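Local coordinates for protein dermonecrotic toxin (Pasteurella multocida, PDB 2EBF) that forms the C-terminal region of a secreted dermonecrotic and mitogenic toxin that induces bone resorption and is associated with severe progressive atrophic rhinitis in pigs, at residues E49-P54 with R81-N86; M160-M163 with E169-A172. All blocks are in the same frame, centred on the assembly; numbering follows the deposited sequence.

Contact 1. Residues E49-P54 with R81-N86; sequences EGVWTP and RIHNSN
H83, near the end of helix 70-84, reaches into the bend of the 49-54 loop and gives its NE2 hydrogen to the backbone carbonyl of W52, NE2 to O 2.8 Å. The bond is bent, with an N-H...O angle of 148°. The donor stands above the carbonyl plane, and W52 O is itself somewhat tilted from the imidazole plane. Beside it, V51 O lies at the ring's edge, in plane, 3.3 Å from H83 CE1, so the more polar rim of the ring is turned to two successive carbonyls. With CG opposite its own carbonyl carbon (chi1 -76°), the ring is set against the loop, its NE2 at W52 O.

T53 lies over one face. Its CG2, rather than its hydroxyl, makes a CH-pi contact 4.0 Å from the centroid of the H83 ring, and the two side chains run nearly perpendicular. A chi1 of 57° puts this methyl, anti to the carbonyl carbon, over the imidazole. V51 CG1 comes within 4.0 Å of H83 NE2, while P54 CD approaches H83 CD2 obliquely, just where helix 54-60 starts behind the N-cap residue T53.

Histidine suits this place because one flat group offers an N-H, a polarised C-H and a greasy face. Donation to a carbonyl implies that NE2 carries the hydrogen; the bond joins the loop before helix 54-60 to the end of helix 70-84, within the membrane localization domain.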
loop_
_atom_site.group_PDB
_atom_site.type_symbol
_atom_site.label_atom_id
_atom_site.label_comp_id
_atom_site.label_asym_id
_atom_site.label_seq_id
_atom_site.Cartn_x
_atom_site.Cartn_y
_atom_site.Cartn_z
ATOM N N GLU A 49 -11.886 21.357 18.907
ATOM C CA GLU A 49 -12.816 22.179 19.698
ATOM C C GLU A 49 -13.697 21.375 20.649
ATOM O O GLU A 49 -14.171 21.904 21.656
ATOM C CB GLU A 49 -13.692 23.062 18.804
ATOM C CG GLU A 49 -12.921 24.104 18.015
ATOM C CD GLU A 49 -12.581 23.656 16.597
ATOM O OE1 GLU A 49 -12.557 24.533 15.702
ATOM O OE2 GLU A 49 -12.345 22.447 16.367
ATOM N N GLY A 50 -13.923 20.103 20.325
ATOM C CA GLY A 50 -14.766 19.255 21.155
ATOM C C GLY A 50 -14.026 18.218 21.979
ATOM O O GLY A 50 -14.638 17.281 22.497
ATOM N N VAL A 51 -12.711 18.378 22.097
ATOM C CA VAL A 51 -11.889 17.440 22.840
ATOM C C VAL A 51 -11.289 18.189 24.024
ATOM O O VAL A 51 -10.661 19.228 23.843
ATOM C CB VAL A 51 -10.750 16.858 21.955
ATOM C CG1 VAL A 51 -9.861 15.913 22.754
ATOM C CG2 VAL A 51 -11.306 16.153 20.732
ATOM N N TRP A 52 -11.496 17.655 25.228
ATOM C CA TRP A 52 -10.986 18.249 26.454
ATOM C C TRP A 52 -9.483 18.435 26.390
ATOM O O TRP A 52 -8.767 17.606 25.812
ATOM C CB TRP A 52 -11.274 17.352 27.656
ATOM C CG TRP A 52 -12.692 17.294 28.138
ATOM C CD1 TRP A 52 -13.700 18.203 27.917
ATOM C CD2 TRP A 52 -13.245 16.278 28.977
ATOM N NE1 TRP A 52 -14.854 17.791 28.561
ATOM C CE2 TRP A 52 -14.597 16.614 29.216
ATOM C CE3 TRP A 52 -12.723 15.106 29.551
ATOM C CZ2 TRP A 52 -15.437 15.823 30.002
ATOM C CZ3 TRP A 52 -13.559 14.316 30.325
ATOM C CH2 TRP A 52 -14.905 14.680 30.541
ATOM N N THR A 53 -9.016 19.529 26.983
ATOM C CA THR A 53 -7.588 19.750 27.204
ATOM C C THR A 53 -7.170 19.011 28.479
ATOM O O THR A 53 -8.035 18.614 29.254
ATOM C CB THR A 53 -7.292 21.241 27.390
ATOM O OG1 THR A 53 -8.071 21.745 28.490
ATOM C CG2 THR A 53 -7.627 22.012 26.107
ATOM N N PRO A 54 -5.849 18.812 28.699
ATOM C CA PRO A 54 -5.368 18.135 29.914
ATOM C C PRO A 54 -5.843 18.755 31.235
ATOM O O PRO A 54 -6.160 18.016 32.168
ATOM C CB PRO A 54 -3.834 18.238 29.793
ATOM C CG PRO A 54 -3.585 18.323 28.346
ATOM C CD PRO A 54 -4.731 19.158 27.805
ATOM N N ARG A 81 0.073 16.214 23.874
ATOM C CA ARG A 81 0.688 16.094 22.547
ATOM C C ARG A 81 -0.326 16.309 21.428
ATOM O O ARG A 81 -0.001 16.920 20.412
ATOM C CB ARG A 81 1.385 14.738 22.365
ATOM C CG ARG A 81 2.733 14.611 23.072
ATOM C CD ARG A 81 3.536 13.403 22.545
ATOM N NE ARG A 81 3.999 13.605 21.165
ATOM C CZ ARG A 81 4.390 12.639 20.327
ATOM N NH1 ARG A 81 4.391 11.356 20.693
ATOM N NH2 ARG A 81 4.778 12.962 19.098
ATOM N N ILE A 82 -1.548 15.798 21.609
ATOM C CA ILE A 82 -2.619 15.969 20.622
ATOM C C ILE A 82 -2.926 17.449 20.420
ATOM O O ILE A 82 -2.965 17.937 19.284
ATOM C CB ILE A 82 -3.890 15.184 21.037
ATOM C CG1 ILE A 82 -3.651 13.688 20.830
ATOM C CG2 ILE A 82 -5.134 15.634 20.243
ATOM C CD1 ILE A 82 -4.471 12.828 21.725
ATOM N N HIS A 83 -3.109 18.161 21.529
ATOM C CA HIS A 83 -3.423 19.589 21.496
ATOM C C HIS A 83 -2.272 20.458 20.976
ATOM O O HIS A 83 -2.510 21.549 20.454
ATOM C CB HIS A 83 -3.919 20.068 22.868
ATOM C CG HIS A 83 -5.332 19.659 23.165
ATOM N ND1 HIS A 83 -6.425 20.354 22.686
ATOM C CD2 HIS A 83 -5.833 18.620 23.879
ATOM C CE1 HIS A 83 -7.535 19.762 23.092
ATOM N NE2 HIS A 83 -7.204 18.713 23.825
ATOM N N ASN A 84 -1.041 19.967 21.116
ATOM C CA ASN A 84 0.141 20.661 20.597
ATOM C C ASN A 84 0.479 20.317 19.149
ATOM O O ASN A 84 1.346 20.950 18.554
ATOM C CB ASN A 84 1.365 20.387 21.479
ATOM C CG ASN A 84 1.246 20.997 22.864
ATOM O OD1 ASN A 84 0.382 21.845 23.124
ATOM N ND2 ASN A 84 2.121 20.566 23.765
ATOM N N SER A 85 -0.205 19.324 18.587
ATOM C CA SER A 85 0.119 18.803 17.256
ATOM C C SER A 85 -0.408 19.679 16.114
ATOM O O SER A 85 -1.621 19.874 15.971
ATOM C CB SER A 85 -0.401 17.370 17.108
ATOM O OG SER A 85 -0.073 16.839 15.841
ATOM N N ASN A 86 0.508 20.178 15.291
ATOM C CA ASN A 86 0.153 21.028 14.157
ATOM C C ASN A 86 -0.021 20.231 12.865
ATOM O O ASN A 86 -0.715 20.671 11.941
ATOM C CB ASN A 86 1.210 22.124 13.950
ATOM C CG ASN A 86 1.406 23.011 15.179
ATOM O OD1 ASN A 86 0.444 23.470 15.800
ATOM N ND2 ASN A 86 2.667 23.280 15.516
#

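Contact 2. Residues M160-M163 with E169-A172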
loop_
_atom_site.group_PDB
_atom_site.type_symbol
_atom_site.label_atom_id
_atom_site.label_comp_id
_atom_site.label_asym_id
_atom_site.label_seq_id
_atom_site.Cartn_x
_atom_site.Cartn_y
_atom_site.Cartn_z
ATOM N N MET A 160 -9.885 9.284 4.093
ATOM C CA MET A 160 -10.077 10.722 3.896
ATOM C C MET A 160 -9.563 11.153 2.534
ATOM O O MET A 160 -10.209 11.946 1.848
ATOM C CB MET A 160 -9.412 11.535 5.011
ATOM C CG MET A 160 -10.145 11.437 6.358
ATOM S SD MET A 160 -9.504 12.532 7.633
ATOM C CE MET A 160 -7.817 11.947 7.804
ATOM N N ASN A 161 -8.410 10.621 2.134
ATOM C CA ASN A 161 -7.887 10.880 0.788
ATOM C C ASN A 161 -8.816 10.343 -0.303
ATOM O O ASN A 161 -9.009 10.989 -1.337
ATOM C CB ASN A 161 -6.483 10.310 0.645
ATOM C CG ASN A 161 -5.450 11.183 1.313
ATOM O OD1 ASN A 161 -5.691 12.365 1.532
ATOM N ND2 ASN A 161 -4.294 10.617 1.628
ATOM N N GLU A 162 -9.391 9.171 -0.073
ATOM C CA GLU A 162 -10.352 8.584 -1.015
ATOM C C GLU A 162 -11.626 9.437 -1.145
ATOM O O GLU A 162 -12.127 9.682 -2.262
ATOM C CB GLU A 162 -10.709 7.160 -0.590
ATOM C CG GLU A 162 -11.447 6.330 -1.658
ATOM C CD GLU A 162 -11.520 4.847 -1.336
ATOM O OE1 GLU A 162 -10.532 4.308 -0.799
ATOM O OE2 GLU A 162 -12.561 4.199 -1.660
ATOM N N MET A 163 -12.146 9.892 -0.005
ATOM C CA MET A 163 -13.370 10.699 0.028
ATOM C C MET A 163 -13.166 12.042 -0.659
ATOM O O MET A 163 -14.100 12.599 -1.234
ATOM C CB MET A 163 -13.808 10.922 1.473
ATOM C CG MET A 163 -14.437 9.684 2.121
ATOM S SD MET A 163 -14.997 10.065 3.797
ATOM C CE MET A 163 -13.472 10.177 4.679
ATOM N N GLU A 169 -9.885 4.118 -5.229
ATOM C CA GLU A 169 -10.667 3.256 -4.353
ATOM C C GLU A 169 -9.789 2.127 -3.816
ATOM O O GLU A 169 -9.308 1.288 -4.580
ATOM C CB GLU A 169 -11.910 2.716 -5.106
ATOM C CG GLU A 169 -12.542 1.452 -4.537
ATOM C CD GLU A 169 -13.750 0.962 -5.348
ATOM O OE1 GLU A 169 -14.187 1.679 -6.276
ATOM O OE2 GLU A 169 -14.261 -0.151 -5.073
ATOM N N SER A 170 -9.546 2.138 -2.505
ATOM C CA SER A 170 -8.625 1.178 -1.897
ATOM C C SER A 170 -8.955 0.869 -0.443
ATOM O O SER A 170 -8.525 -0.138 0.075
ATOM C CB SER A 170 -7.179 1.674 -2.007
ATOM O OG SER A 170 -7.041 2.959 -1.429
ATOM N N THR A 171 -9.712 1.745 0.214
ATOM C CA THR A 171 -9.928 1.619 1.665
ATOM C C THR A 171 -10.601 0.310 2.065
ATOM O O THR A 171 -10.149 -0.373 2.989
ATOM C CB THR A 171 -10.704 2.840 2.233
ATOM O OG1 THR A 171 -9.991 4.043 1.923
ATOM C CG2 THR A 171 -10.863 2.750 3.748
ATOM N N ALA A 172 -11.691 -0.044 1.390
ATOM C CA ALA A 172 -12.417 -1.250 1.761
ATOM C C ALA A 172 -11.502 -2.481 1.709
ATOM O O ALA A 172 -11.465 -3.297 2.639
ATOM C CB ALA A 172 -13.646 -1.447 0.845
HETATM O O HOH W 1 -12.759 1.613 -0.796
#
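E162 projects from helix 151-164 straight at the turn that opens helix 171-180, and one carboxylate oxygen, OE1, collects three donors there. The amide of T171 meets the syn lone pair of E162 OE1, whereas the S170 amide and the T171 hydroxyl approach from opposite faces of the carboxylate, both well out of its plane. The S170 bond is nearly straight, 168° at the hydrogen with N to E162 OE1 2.9 Å; that of T171 N is a little more bent, at 158°. T171 OG1 donates to E162 OE1 over 2.8 Å, its side chain crossing that of E162 at a slant; threonine thus gives one oxygen both an amide and a hydroxyl.

Glutamate is long enough to cross from helix 151-164: CG is trans to the backbone nitrogen (chi1 -167°) and the chain runs on extended. E162 OE2 lies 3.4 Å from E169 CA and accepts from a water 2.7 Å away, which accepts from A172 N. The E169 side chain starts away from the helix, though its CB lies near E162 OE2; the carboxylates do not touch, with E169 OE1 5.5 Å from E162 OE2.

S170 holds the N-cap position, but its hydroxyl bonds to S168 O instead of capping. E162 supplies an acceptor at this helix start and closes the short loop between the two helices. Three direct donors, with the N-terminus of helix 171-180, would probably stabilise negative charge on the buried E162 carboxylate, consistent with a low pKa.

In the fold
Contact 1 closes before contact 2 opens along the chain; their centres are about 26 Å apart, and their nearest atoms about 12 Å, without touching. The centre of contact 1 is 30 Å from the centre of the chain, against 12 Å for contact 2. Both join a side chain on a helix to backbone at or just before the start of another helix, but with opposite polarity: in 49-54 with 81-86 the side chain donates, in 160-163 with 169-172 it accepts. Neither includes a residue of the glycan pockets, or of the phosphonate site around C626 in the C3 domain. Near contact 1, E49 bonds to T743 by the C-terminus, while E162 of contact 2 touches L561.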